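Local coordinates for EscD/YscD/HrpQ family type III secretion system inner membrane ring protein (Pseudomonas aeruginosa, PDB 6UID) that forms part of the inner membrane ring of a type III secretion system, its cytosolic domain probably serving as the docking point for the sorting platform, at residues G43-H48 and E62-C67; V47-E52 and Q88-L93; A80-L85 and L93-C98. One frame throughout, in Å; residues are numbered along the deposited sequence. Where two conformers were deposited one is given.

Contact 1. Residues G43-H48 and E62-C67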
ATOM      1  N   GLY A  43      -4.852 -13.865  -0.418  1.00 19.01           N
ATOM      2  CA  GLY A  43      -5.839 -12.814  -0.256  1.00 19.70           C
ATOM      3  C   GLY A  43      -5.658 -11.607  -1.147  1.00 18.77           C
ATOM      4  O   GLY A  43      -6.393 -10.634  -0.991  1.00 21.50           O
ATOM      5  N   ILE A  44      -4.683 -11.619  -2.046  1.00 17.31           N
ATOM      6  CA  ILE A  44      -4.496 -10.505  -2.976  1.00 18.29           C
ATOM      7  C   ILE A  44      -5.431 -10.671  -4.171  1.00 17.52           C
ATOM      8  O   ILE A  44      -5.343 -11.661  -4.913  1.00 18.04           O
ATOM      9  CB  ILE A  44      -3.042 -10.434  -3.453  1.00 16.59           C
ATOM     10  CG1 ILE A  44      -2.079 -10.154  -2.299  1.00 18.98           C
ATOM     11  CG2 ILE A  44      -2.907  -9.390  -4.564  1.00 17.13           C
ATOM     12  CD1 ILE A  44      -2.218  -8.746  -1.681  1.00 20.61           C
ATOM     13  N   ALA A  45      -6.257  -9.661  -4.423  1.00 14.63           N
ATOM     14  CA  ALA A  45      -7.195  -9.688  -5.528  1.00 15.30           C
ATOM     15  C   ALA A  45      -6.485  -9.486  -6.867  1.00 14.96           C
ATOM     16  O   ALA A  45      -5.361  -8.979  -6.933  1.00 14.81           O
ATOM     17  CB  ALA A  45      -8.262  -8.614  -5.337  1.00 15.96           C
ATOM     18  N   ALA A  46      -7.182  -9.860  -7.944  1.00 16.23           N
ATOM     19  CA  ALA A  46      -6.648  -9.682  -9.297  1.00 15.65           C
ATOM     20  C   ALA A  46      -6.157  -8.253  -9.517  1.00 17.40           C
ATOM     21  O   ALA A  46      -5.029  -8.028  -9.994  1.00 15.22           O
ATOM     22  CB  ALA A  46      -7.712 -10.044 -10.326  1.00 17.47           C
ATOM     23  N   VAL A  47      -6.990  -7.275  -9.144  1.00 15.56           N
ATOM     24  CA  VAL A  47      -6.577  -5.883  -8.958  1.00 13.83           C
ATOM     25  C   VAL A  47      -6.894  -5.533  -7.515  1.00 14.39           C
ATOM     26  O   VAL A  47      -8.068  -5.418  -7.125  1.00 17.69           O
ATOM     27  CB  VAL A  47      -7.250  -4.915  -9.939  1.00 16.67           C
ATOM     28  CG1 VAL A  47      -6.784  -3.488  -9.687  1.00 17.50           C
ATOM     29  CG2 VAL A  47      -6.931  -5.318 -11.374  1.00 17.03           C
ATOM     30  N   HIS A  48      -5.849  -5.394  -6.716  1.00 12.20           N
ATOM     31  CA  HIS A  48      -5.979  -5.209  -5.282  1.00 12.39           C
ATOM     32  C   HIS A  48      -5.995  -3.744  -4.871  1.00 13.03           C
ATOM     33  O   HIS A  48      -6.700  -3.375  -3.921  1.00 14.48           O
ATOM     34  CB  HIS A  48      -4.795  -5.915  -4.606  1.00 14.42           C
ATOM     35  CG  HIS A  48      -4.994  -6.142  -3.144  1.00 14.32           C
ATOM     36  ND1 HIS A  48      -5.772  -7.170  -2.654  1.00 16.84           N
ATOM     37  CD2 HIS A  48      -4.522  -5.472  -2.074  1.00 18.34           C
ATOM     38  CE1 HIS A  48      -5.788  -7.099  -1.334  1.00 17.27           C
ATOM     39  NE2 HIS A  48      -5.031  -6.091  -0.956  1.00 16.69           N
ATOM     40  N   GLU A  62      -8.564   3.221  -5.974  1.00 14.26           N
ATOM     41  CA  GLU A  62      -9.479   2.087  -5.911  1.00 15.78           C
ATOM     42  C   GLU A  62      -8.800   0.947  -5.171  1.00 14.06           C
ATOM     43  O   GLU A  62      -7.567   0.896  -5.068  1.00 15.15           O
ATOM     44  CB  GLU A  62      -9.848   1.546  -7.309  1.00 21.90           C
ATOM     45  CG  GLU A  62     -10.321   2.573  -8.309  1.00 28.02           C
ATOM     46  CD  GLU A  62     -10.459   2.000  -9.715  1.00 46.26           C
ATOM     47  OE1 GLU A  62     -10.528   0.759  -9.854  1.00 38.81           O
ATOM     48  OE2 GLU A  62     -10.485   2.792 -10.679  1.00 47.60           O
ATOM     49  N   TRP A  63      -9.615   0.016  -4.669  1.00 14.79           N
ATOM     50  CA  TRP A  63      -9.085  -1.149  -3.980  1.00 14.94           C
ATOM     51  C   TRP A  63     -10.099  -2.288  -3.973  1.00 16.05           C
ATOM     52  O   TRP A  63     -11.290  -2.094  -4.230  1.00 19.51           O
ATOM     53  CB  TRP A  63      -8.674  -0.812  -2.554  1.00 16.98           C
ATOM     54  CG  TRP A  63      -9.791  -0.267  -1.725  1.00 14.97           C
ATOM     55  CD1 TRP A  63     -10.659  -0.980  -0.955  1.00 16.27           C
ATOM     56  CD2 TRP A  63     -10.174   1.103  -1.602  1.00 14.74           C
ATOM     57  NE1 TRP A  63     -11.561  -0.136  -0.345  1.00 17.11           N
ATOM     58  CE2 TRP A  63     -11.275   1.154  -0.724  1.00 16.56           C
ATOM     59  CE3 TRP A  63      -9.676   2.290  -2.134  1.00 14.86           C
ATOM     60  CZ2 TRP A  63     -11.887   2.361  -0.360  1.00 17.43           C
ATOM     61  CZ3 TRP A  63     -10.286   3.476  -1.769  1.00 16.41           C
ATOM     62  CH2 TRP A  63     -11.373   3.496  -0.902  1.00 17.85           C
ATOM     63  N   ALA A  64      -9.594  -3.471  -3.632  1.00 17.18           N
ATOM     64  CA  ALA A  64     -10.376  -4.699  -3.680  1.00 20.40           C
ATOM     65  C   ALA A  64     -11.508  -4.718  -2.666  1.00 19.34           C
ATOM     66  O   ALA A  64     -11.356  -4.282  -1.527  1.00 19.64           O
ATOM     67  CB  ALA A  64      -9.468  -5.888  -3.380  1.00 29.09           C
ATOM     68  N   GLU A  65     -12.633  -5.301  -3.087  1.00 22.79           N
ATOM     69  CA  GLU A  65     -13.741  -5.554  -2.180  1.00 24.74           C
ATOM     70  C   GLU A  65     -13.266  -6.412  -1.017  1.00 23.18           C
ATOM     71  O   GLU A  65     -12.491  -7.354  -1.185  1.00 25.65           O
ATOM     72  CB  GLU A  65     -14.868  -6.266  -2.939  1.00 33.49           C
ATOM     73  CG  GLU A  65     -16.199  -6.301  -2.203  1.00 41.51           C
ATOM     74  N   GLY A  66     -13.704  -6.053   0.179  1.00 23.25           N
ATOM     75  CA  GLY A  66     -13.342  -6.783   1.366  1.00 25.19           C
ATOM     76  C   GLY A  66     -12.125  -6.256   2.081  1.00 29.74           C
ATOM     77  O   GLY A  66     -11.829  -6.711   3.192  1.00 31.75           O
ATOM     78  N   CYS A  67     -11.408  -5.318   1.481  1.00 21.36           N
ATOM     79  CA  CYS A  67     -10.290  -4.676   2.142  1.00 21.98           C
ATOM     80  C   CYS A  67     -10.595  -3.202   2.357  1.00 19.71           C
ATOM     81  O   CYS A  67     -11.507  -2.628   1.749  1.00 21.77           O
ATOM     82  CB  CYS A  67      -9.013  -4.802   1.313  1.00 23.60           C
ATOM     83  SG  CYS A  67      -8.419  -6.519   1.166  1.00 29.58           S
TER
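His48 and Ala64 lie side by side where two chain segments draw together, their CA atoms 4.7 Å apart, and one backbone bond joins them: Ala64 N donates to His48 O over 2.9 Å. The N-H reaches that oxygen from above the carbonyl plane, 43° out of it, and Trp63 CA adds a C-H...O contact to the same atom. Past this point a type II turn, Ala64 to Cys67, bends the second chain; Gly66 at its third position takes the positive phi that glycine accommodates readily. The methyls of Ala45 and Ala64 meet, CB to CB, at 3.6 Å, a closeness suited to residues as small as alanine. The His48 ring is set by its own loop: Ala45 N donates almost straight to His48 ND1 (3.1 Å), and Ile44 CD1 lies over the centre of one face. Cys67 SG, beside its own backbone N (chi1 -66°), approaches the ring obliquely, 3.7 Å from His48 CE1. NE2, the other ring nitrogen, donates a hydrogen bond to Cys90 O. Residues 43-48 thus form the loop leading into strand 49-54, held to the end of strand 57-63, while Trp63 and Cys67 also touch Cys90 of strand 88-90.

Contact 2. Residues V47-E52 and Q88-L93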
ATOM      1  N   VAL A  47      -6.990  -7.275  -9.144  1.00 15.56           N
ATOM      2  CA  VAL A  47      -6.577  -5.883  -8.958  1.00 13.83           C
ATOM      3  C   VAL A  47      -6.894  -5.533  -7.515  1.00 14.39           C
ATOM      4  O   VAL A  47      -8.068  -5.418  -7.125  1.00 17.69           O
ATOM      5  CB  VAL A  47      -7.250  -4.915  -9.939  1.00 16.67           C
ATOM      6  CG1 VAL A  47      -6.784  -3.488  -9.687  1.00 17.50           C
ATOM      7  CG2 VAL A  47      -6.931  -5.318 -11.374  1.00 17.03           C
ATOM      8  N   HIS A  48      -5.849  -5.394  -6.716  1.00 12.20           N
ATOM      9  CA  HIS A  48      -5.979  -5.209  -5.282  1.00 12.39           C
ATOM     10  C   HIS A  48      -5.995  -3.744  -4.871  1.00 13.03           C
ATOM     11  O   HIS A  48      -6.700  -3.375  -3.921  1.00 14.48           O
ATOM     12  CB  HIS A  48      -4.795  -5.915  -4.606  1.00 14.42           C
ATOM     13  CG  HIS A  48      -4.994  -6.142  -3.144  1.00 14.32           C
ATOM     14  ND1 HIS A  48      -5.772  -7.170  -2.654  1.00 16.84           N
ATOM     15  CD2 HIS A  48      -4.522  -5.472  -2.074  1.00 18.34           C
ATOM     16  CE1 HIS A  48      -5.788  -7.099  -1.334  1.00 17.27           C
ATOM     17  NE2 HIS A  48      -5.031  -6.091  -0.956  1.00 16.69           N
ATOM     18  N   LEU A  49      -5.204  -2.914  -5.542  1.00 12.89           N
ATOM     19  CA  LEU A  49      -5.022  -1.515  -5.193  1.00 13.75           C
ATOM     20  C   LEU A  49      -4.645  -0.764  -6.460  1.00 12.73           C
ATOM     21  O   LEU A  49      -3.885  -1.275  -7.283  1.00 13.80           O
ATOM     22  CB  LEU A  49      -3.904  -1.405  -4.156  1.00 14.75           C
ATOM     23  CG  LEU A  49      -3.557  -0.018  -3.616  1.00 14.87           C
ATOM     24  CD1 LEU A  49      -4.744   0.562  -2.893  1.00 16.74           C
ATOM     25  CD2 LEU A  49      -2.349  -0.113  -2.683  1.00 18.22           C
ATOM     26  N   VAL A  50      -5.213   0.430  -6.654  1.00 12.73           N
ATOM     27  CA  VAL A  50      -4.901   1.280  -7.789  1.00 13.59           C
ATOM     28  C   VAL A  50      -4.524   2.647  -7.261  1.00 13.34           C
ATOM     29  O   VAL A  50      -5.276   3.249  -6.478  1.00 13.49           O
ATOM     30  CB  VAL A  50      -6.079   1.406  -8.769  1.00 14.84           C
ATOM     31  CG1 VAL A  50      -5.660   2.181  -9.996  1.00 16.84           C
ATOM     32  CG2 VAL A  50      -6.571   0.058  -9.180  1.00 16.30           C
ATOM     33  N   LEU A  51      -3.371   3.128  -7.694  1.00 12.47           N
ATOM     34  CA  LEU A  51      -2.837   4.432  -7.362  1.00 12.42           C
ATOM     35  C   LEU A  51      -2.669   5.279  -8.617  1.00 13.88           C
ATOM     36  O   LEU A  51      -2.521   4.764  -9.734  1.00 13.76           O
ATOM     37  CB  LEU A  51      -1.440   4.282  -6.747  1.00 13.78           C
ATOM     38  CG  LEU A  51      -1.330   3.304  -5.586  1.00 13.92           C
ATOM     39  CD1 LEU A  51       0.133   3.117  -5.223  1.00 16.79           C
ATOM     40  CD2 LEU A  51      -2.138   3.788  -4.401  1.00 15.84           C
ATOM     41  N   GLU A  52      -2.648   6.593  -8.429  1.00 12.58           N
ATOM     42  CA  GLU A  52      -2.281   7.543  -9.467  1.00 14.65           C
ATOM     43  C   GLU A  52      -1.041   8.266  -8.986  1.00 14.00           C
ATOM     44  O   GLU A  52      -1.057   8.871  -7.897  1.00 15.08           O
ATOM     45  CB  GLU A  52      -3.409   8.533  -9.741  1.00 18.66           C
ATOM     46  CG  GLU A  52      -3.077   9.535 -10.855  1.00 32.40           C
ATOM     47  N   GLN A  88       1.474   1.989   4.849  1.00 12.62           N
ATOM     48  CA  GLN A  88       0.264   1.777   4.071  1.00 11.75           C
ATOM     49  C   GLN A  88      -0.112   0.298   4.136  1.00 14.56           C
ATOM     50  O   GLN A  88       0.743  -0.581   3.966  1.00 14.28           O
ATOM     51  CB  GLN A  88       0.497   2.174   2.601  1.00 12.65           C
ATOM     52  CG  GLN A  88       1.152   3.511   2.384  1.00 12.91           C
ATOM     53  CD  GLN A  88       0.323   4.713   2.835  1.00 13.96           C
ATOM     54  OE1 GLN A  88      -0.897   4.624   3.010  1.00 15.59           O
ATOM     55  NE2 GLN A  88       0.973   5.851   2.975  1.00 14.94           N
ATOM     56  N   THR A  89      -1.392   0.013   4.338  1.00 12.77           N
ATOM     57  CA  THR A  89      -1.882  -1.361   4.300  1.00 13.58           C
ATOM     58  C   THR A  89      -3.160  -1.424   3.487  1.00 13.68           C
ATOM     59  O   THR A  89      -3.887  -0.441   3.363  1.00 14.90           O
ATOM     60  CB  THR A  89      -2.134  -1.978   5.681  1.00 14.45           C
ATOM     61  OG1 THR A  89      -3.143  -1.212   6.365  1.00 15.91           O
ATOM     62  CG2 THR A  89      -0.880  -1.990   6.495  1.00 13.50           C
ATOM     63  N   CYS A  90      -3.408  -2.603   2.905  1.00 13.89           N
ATOM     64  CA  CYS A  90      -4.664  -2.881   2.215  1.00 13.39           C
ATOM     65  C   CYS A  90      -4.846  -4.395   2.362  1.00 15.04           C
ATOM     66  O   CYS A  90      -4.273  -5.173   1.595  1.00 14.34           O
ATOM     67  CB  CYS A  90      -4.605  -2.433   0.770  1.00 17.06           C
ATOM     68  SG  CYS A  90      -6.222  -2.393  -0.014  1.00 21.51           S
ATOM     69  N   GLY A  91      -5.481  -4.800   3.459  1.00 15.10           N
ATOM     70  CA  GLY A  91      -5.546  -6.212   3.782  1.00 17.63           C
ATOM     71  C   GLY A  91      -4.154  -6.796   3.955  1.00 12.80           C
ATOM     72  O   GLY A  91      -3.330  -6.259   4.705  1.00 14.84           O
ATOM     73  N   PRO A  92      -3.847  -7.884   3.244  1.00 13.33           N
ATOM     74  CA  PRO A  92      -2.524  -8.496   3.405  1.00 13.05           C
ATOM     75  C   PRO A  92      -1.378  -7.611   2.959  1.00 13.47           C
ATOM     76  O   PRO A  92      -0.243  -7.825   3.396  1.00 15.42           O
ATOM     77  CB  PRO A  92      -2.600  -9.770   2.551  1.00 15.36           C
ATOM     78  CG  PRO A  92      -3.749  -9.571   1.650  1.00 25.31           C
ATOM     79  CD  PRO A  92      -4.698  -8.616   2.292  1.00 16.69           C
ATOM     80  N   LEU A  93      -1.622  -6.635   2.095  1.00 13.63           N
ATOM     81  CA  LEU A  93      -0.532  -5.861   1.525  1.00 13.52           C
ATOM     82  C   LEU A  93      -0.054  -4.791   2.502  1.00 13.41           C
ATOM     83  O   LEU A  93      -0.865  -4.029   3.058  1.00 14.11           O
ATOM     84  CB  LEU A  93      -1.005  -5.177   0.253  1.00 13.63           C
ATOM     85  CG  LEU A  93      -0.018  -4.233  -0.424  1.00 14.76           C
ATOM     86  CD1 LEU A  93       1.165  -4.998  -0.944  1.00 19.25           C
ATOM     87  CD2 LEU A  93      -0.727  -3.487  -1.527  1.00 16.11           C
TER
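His48 and Cys90 join the two sheets of an FHA-like beta sandwich, strand 49-54 lying in one and strands 88-90 and 93-98 in the other. At the start of strand 49-54, His48 and Leu49 both face Leu28 in a classic beta bulge, and here the side chains of both also point toward residues 88-93. The polar link is a single, nearly straight bond, His48 NE2 to Cys90 O, 2.8 Å long with an N-H...O angle of 170°. Since ND1 serves as an acceptor, the bonding pattern is consistent with a neutral ring carrying its proton on NE2, well suited to a buried site. Two oblique contacts lie beside this bond: Cys90 SG, anti to its backbone N (chi1 -167°), is 4.6 Å from the imidazole centroid, and Pro92 CD stands 4.1 Å from His48 CE1. The apolar part belongs to two leucines crossing at about a right angle, with Leu49 CD2 3.9 Å from Leu93 CD2; their branched ends meet between the sheets. Gly91 and Pro92 make the corners of a type II' hairpin turn, whose first corner readily takes glycine. Within that turn Leu93 N also donates to Cys90 O, reaching it from the face of the carbonyl plane opposite to His48 NE2.

Contact 3. Residues A80-L85 and L93-C98. Unlike the reference sequence in segment 93-98: Thr96 (reference Ala).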
ATOM      1  N   ALA A  80      -7.605  10.266  -1.723  1.00 15.43           N
ATOM      2  CA  ALA A  80      -6.665  10.741  -0.716  1.00 15.34           C
ATOM      3  C   ALA A  80      -5.244  10.792  -1.265  1.00 13.42           C
ATOM      4  O   ALA A  80      -4.823   9.935  -2.041  1.00 13.49           O
ATOM      5  CB  ALA A  80      -6.682   9.791   0.478  1.00 19.25           C
ATOM      6  N   ILE A  81      -4.514  11.823  -0.873  1.00 14.49           N
ATOM      7  CA  ILE A  81      -3.078  11.906  -1.111  1.00 13.22           C
ATOM      8  C   ILE A  81      -2.387  11.199   0.045  1.00 14.38           C
ATOM      9  O   ILE A  81      -2.622  11.527   1.215  1.00 16.71           O
ATOM     10  CB  ILE A  81      -2.610  13.363  -1.227  1.00 16.45           C
ATOM     11  CG1 ILE A  81      -3.194  14.038  -2.482  1.00 18.74           C
ATOM     12  CG2 ILE A  81      -1.083  13.446  -1.215  1.00 18.35           C
ATOM     13  CD1 ILE A  81      -2.743  13.468  -3.793  1.00 17.39           C
ATOM     14  N   LEU A  82      -1.566  10.222  -0.282  1.00 13.37           N
ATOM     15  CA  LEU A  82      -0.881   9.412   0.715  1.00 13.37           C
ATOM     16  C   LEU A  82       0.461  10.041   1.067  1.00 17.25           C
ATOM     17  O   LEU A  82       1.034  10.805   0.284  1.00 17.79           O
ATOM     18  CB  LEU A  82      -0.719   7.998   0.193  1.00 12.76           C
ATOM     19  CG  LEU A  82      -2.028   7.263  -0.098  1.00 14.63           C
ATOM     20  CD1 LEU A  82      -1.698   5.866  -0.637  1.00 14.62           C
ATOM     21  CD2 LEU A  82      -2.945   7.198   1.111  1.00 16.07           C
ATOM     22  N   GLN A  83       0.932   9.759   2.285  1.00 15.19           N
ATOM     23  CA  GLN A  83       2.140  10.373   2.821  1.00 15.76           C
ATOM     24  C   GLN A  83       3.356   9.462   2.680  1.00 15.60           C
ATOM     25  O   GLN A  83       3.329   8.292   3.077  1.00 15.21           O
ATOM     26  CB  GLN A  83       1.950  10.792   4.277  1.00 19.88           C
ATOM     27  CG  GLN A  83       1.173  12.128   4.401  1.00 52.90           C
ATOM     28  CD  GLN A  83       1.735  13.256   3.517  1.00 80.40           C
ATOM     29  OE1 GLN A  83       1.002  13.879   2.745  1.00 58.83           O
ATOM     30  NE2 GLN A  83       3.036  13.513   3.632  1.00 80.56           N
ATOM     31  N   ALA A  84       4.440  10.022   2.153  1.00 15.00           N
ATOM     32  CA  ALA A  84       5.671   9.263   2.025  1.00 15.87           C
ATOM     33  C   ALA A  84       6.145   8.775   3.390  1.00 14.36           C
ATOM     34  O   ALA A  84       6.106   9.498   4.395  1.00 16.25           O
ATOM     35  CB  ALA A  84       6.749  10.133   1.373  1.00 17.63           C
ATOM     36  N   LEU A  85       6.570   7.514   3.403  1.00 14.43           N
ATOM     37  CA  LEU A  85       7.154   6.812   4.540  1.00 16.22           C
ATOM     38  C   LEU A  85       6.149   6.498   5.633  1.00 15.99           C
ATOM     39  O   LEU A  85       6.528   5.906   6.640  1.00 19.35           O
ATOM     40  CB  LEU A  85       8.413   7.485   5.098  1.00 16.82           C
ATOM     41  CG  LEU A  85       9.569   7.498   4.104  1.00 18.82           C
ATOM     42  CD1 LEU A  85      10.781   8.102   4.775  1.00 26.53           C
ATOM     43  CD2 LEU A  85       9.936   6.126   3.584  1.00 22.72           C
ATOM     44  N   LEU A  93      -1.622  -6.635   2.095  1.00 13.63           N
ATOM     45  CA  LEU A  93      -0.532  -5.861   1.525  1.00 13.52           C
ATOM     46  C   LEU A  93      -0.054  -4.791   2.502  1.00 13.41           C
ATOM     47  O   LEU A  93      -0.865  -4.029   3.058  1.00 14.11           O
ATOM     48  CB  LEU A  93      -1.005  -5.177   0.253  1.00 13.63           C
ATOM     49  CG  LEU A  93      -0.018  -4.233  -0.424  1.00 14.76           C
ATOM     50  CD1 LEU A  93       1.165  -4.998  -0.944  1.00 19.25           C
ATOM     51  CD2 LEU A  93      -0.727  -3.487  -1.527  1.00 16.11           C
ATOM     52  N   ARG A  94       1.259  -4.745   2.729  1.00 13.70           N
ATOM     53  CA  ARG A  94       1.897  -3.686   3.501  0.50 13.03           C
ATOM     54  C   ARG A  94       2.979  -3.048   2.633  1.00 14.17           C
ATOM     55  O   ARG A  94       3.801  -3.760   2.036  1.00 14.16           O
ATOM     56  CB  ARG A  94       2.503  -4.213   4.801  0.50 14.22           C
ATOM     57  CG  ARG A  94       1.512  -4.963   5.679  0.50 15.50           C
ATOM     58  CD  ARG A  94       1.590  -4.569   7.166  0.50 20.26           C
ATOM     59  NE  ARG A  94       2.782  -5.062   7.851  0.50 19.95           N
ATOM     60  CZ  ARG A  94       2.995  -4.949   9.166  0.50 12.81           C
ATOM     61  NH1 ARG A  94       4.116  -5.438   9.681  0.50 20.30           N
ATOM     62  NH2 ARG A  94       2.093  -4.350   9.973  0.50 19.15           N
ATOM     63  N   TRP A  95       2.976  -1.725   2.554  1.00 12.00           N
ATOM     64  CA  TRP A  95       3.896  -1.043   1.657  1.00 13.67           C
ATOM     65  C   TRP A  95       4.153   0.370   2.146  1.00 12.91           C
ATOM     66  O   TRP A  95       3.432   0.899   2.998  1.00 12.79           O
ATOM     67  CB  TRP A  95       3.334  -1.004   0.227  1.00 12.52           C
ATOM     68  CG  TRP A  95       2.043  -0.236   0.045  1.00 11.50           C
ATOM     69  CD1 TRP A  95       0.784  -0.659   0.364  1.00 12.35           C
ATOM     70  CD2 TRP A  95       1.893   1.055  -0.537  1.00 10.86           C
ATOM     71  NE1 TRP A  95      -0.131   0.295   0.015  1.00 12.84           N
ATOM     72  CE2 TRP A  95       0.520   1.355  -0.548  1.00 12.39           C
ATOM     73  CE3 TRP A  95       2.790   1.991  -1.059  1.00 11.12           C
ATOM     74  CZ2 TRP A  95       0.025   2.559  -1.056  1.00 12.69           C
ATOM     75  CZ3 TRP A  95       2.302   3.177  -1.578  1.00 11.96           C
ATOM     76  CH2 TRP A  95       0.928   3.471  -1.548  1.00 13.38           C
ATOM     77  N   THR A  96       5.195   0.991   1.602  1.00 12.38           N
ATOM     78  CA  THR A  96       5.405   2.413   1.771  1.00 11.88           C
ATOM     79  C   THR A  96       6.052   2.957   0.510  1.00 12.96           C
ATOM     80  O   THR A  96       6.497   2.200  -0.361  1.00 12.77           O
ATOM     81  CB  THR A  96       6.268   2.718   2.990  1.00 16.80           C
ATOM     82  OG1 THR A  96       6.097   4.107   3.320  1.00 25.28           O
ATOM     83  CG2 THR A  96       7.713   2.392   2.697  1.00 14.82           C
ATOM     84  N   PHE A  97       6.123   4.271   0.405  1.00 11.93           N
ATOM     85  CA  PHE A  97       6.762   4.894  -0.739  1.00 12.58           C
ATOM     86  C   PHE A  97       7.568   6.088  -0.272  1.00 12.64           C
ATOM     87  O   PHE A  97       7.311   6.648   0.805  1.00 12.99           O
ATOM     88  CB  PHE A  97       5.740   5.292  -1.828  1.00 12.25           C
ATOM     89  CG  PHE A  97       4.941   6.530  -1.500  1.00 12.10           C
ATOM     90  CD1 PHE A  97       3.841   6.433  -0.684  1.00 14.46           C
ATOM     91  CD2 PHE A  97       5.312   7.756  -2.010  1.00 13.44           C
ATOM     92  CE1 PHE A  97       3.105   7.600  -0.368  1.00 14.64           C
ATOM     93  CE2 PHE A  97       4.606   8.900  -1.695  1.00 15.85           C
ATOM     94  CZ  PHE A  97       3.501   8.807  -0.889  1.00 14.41           C
ATOM     95  N   CYS A  98       8.508   6.521  -1.097  1.00 11.91           N
ATOM     96  CA  CYS A  98       9.233   7.755  -0.831  1.00 14.08           C
ATOM     97  C   CYS A  98       9.937   8.263  -2.072  1.00 14.00           C
ATOM     98  O   CYS A  98       9.932   7.631  -3.133  1.00 13.23           O
ATOM     99  CB  CYS A  98      10.220   7.606   0.330  1.00 18.90           C
ATOM    100  SG  CYS A  98      11.625   6.535   0.004  1.00 20.48           S
TER
HETATM  101  O   HOH W   1       4.119   5.643   2.341  1.00 20.28           O
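Phe97 is the side chain around which residues 82-84 wrap, and this is the tightly packed part of the contact. Its CG sits between the backbone N and the carbonyl carbon (chi1 76°), and the ring reaches out to the loop. Ala84 CA lies over one face, 3.9 Å from the ring centroid and offset toward the rim, a CH-pi contact in which the small residue lets the backbone come close. At the edge Phe97 CZ meets Leu82 O at 3.4 Å. Deeper in, Leu82 crosses Trp95 at about a right angle, its CD1 3.7 Å from Trp95 CH2, so that a branched aliphatic chain packs against the end of the indole. A short backbone bond fastens the loop: Leu85 N to Phe97 O, 2.8 Å, nearly along the C=O axis. Beside it, Leu85 CD2 rests on Cys98 CB at 3.6 Å. The looser side has a water that donates to both Gln83 O (2.9 Å) and Thr96 OG1 (2.7 Å), bridging the segments. Thr96, alanine in the reference sequence, also hydrogen-bonds to Ala86 O. Ala84 and Leu85 are partly exposed, and exposed Gln83 starts its side chain away from the strand. The loop, running 84° from the direction of strand 93-98, also bonds by backbone to strand 57-63 and so links the two sheets of a sandwich consistent with the SMAD-FHA clan.

The three contacts run through one sandwich from its loop end into its core. Contacts 1 and 2 share Val47 and His48, and their centres lie about 7 Å apart; Glu62 O probably accepts a hydrogen bond from Val50 N, continuing the pairing of strands 49-54 and 57-63. Contacts 2 and 3 share Leu93, with centres about 10 Å apart. Trp95 N probably donates to Gln88 O (2.9 Å) across the hairpin, and Leu49 CD2 packs 3.5 Å from Trp95 NE1, carrying the core onward. Contacts 1 and 3 are about 17 Å apart between centres, meeting through Ile44 CD1 and His48 CD2, each 4.2 Å from Leu93 CB.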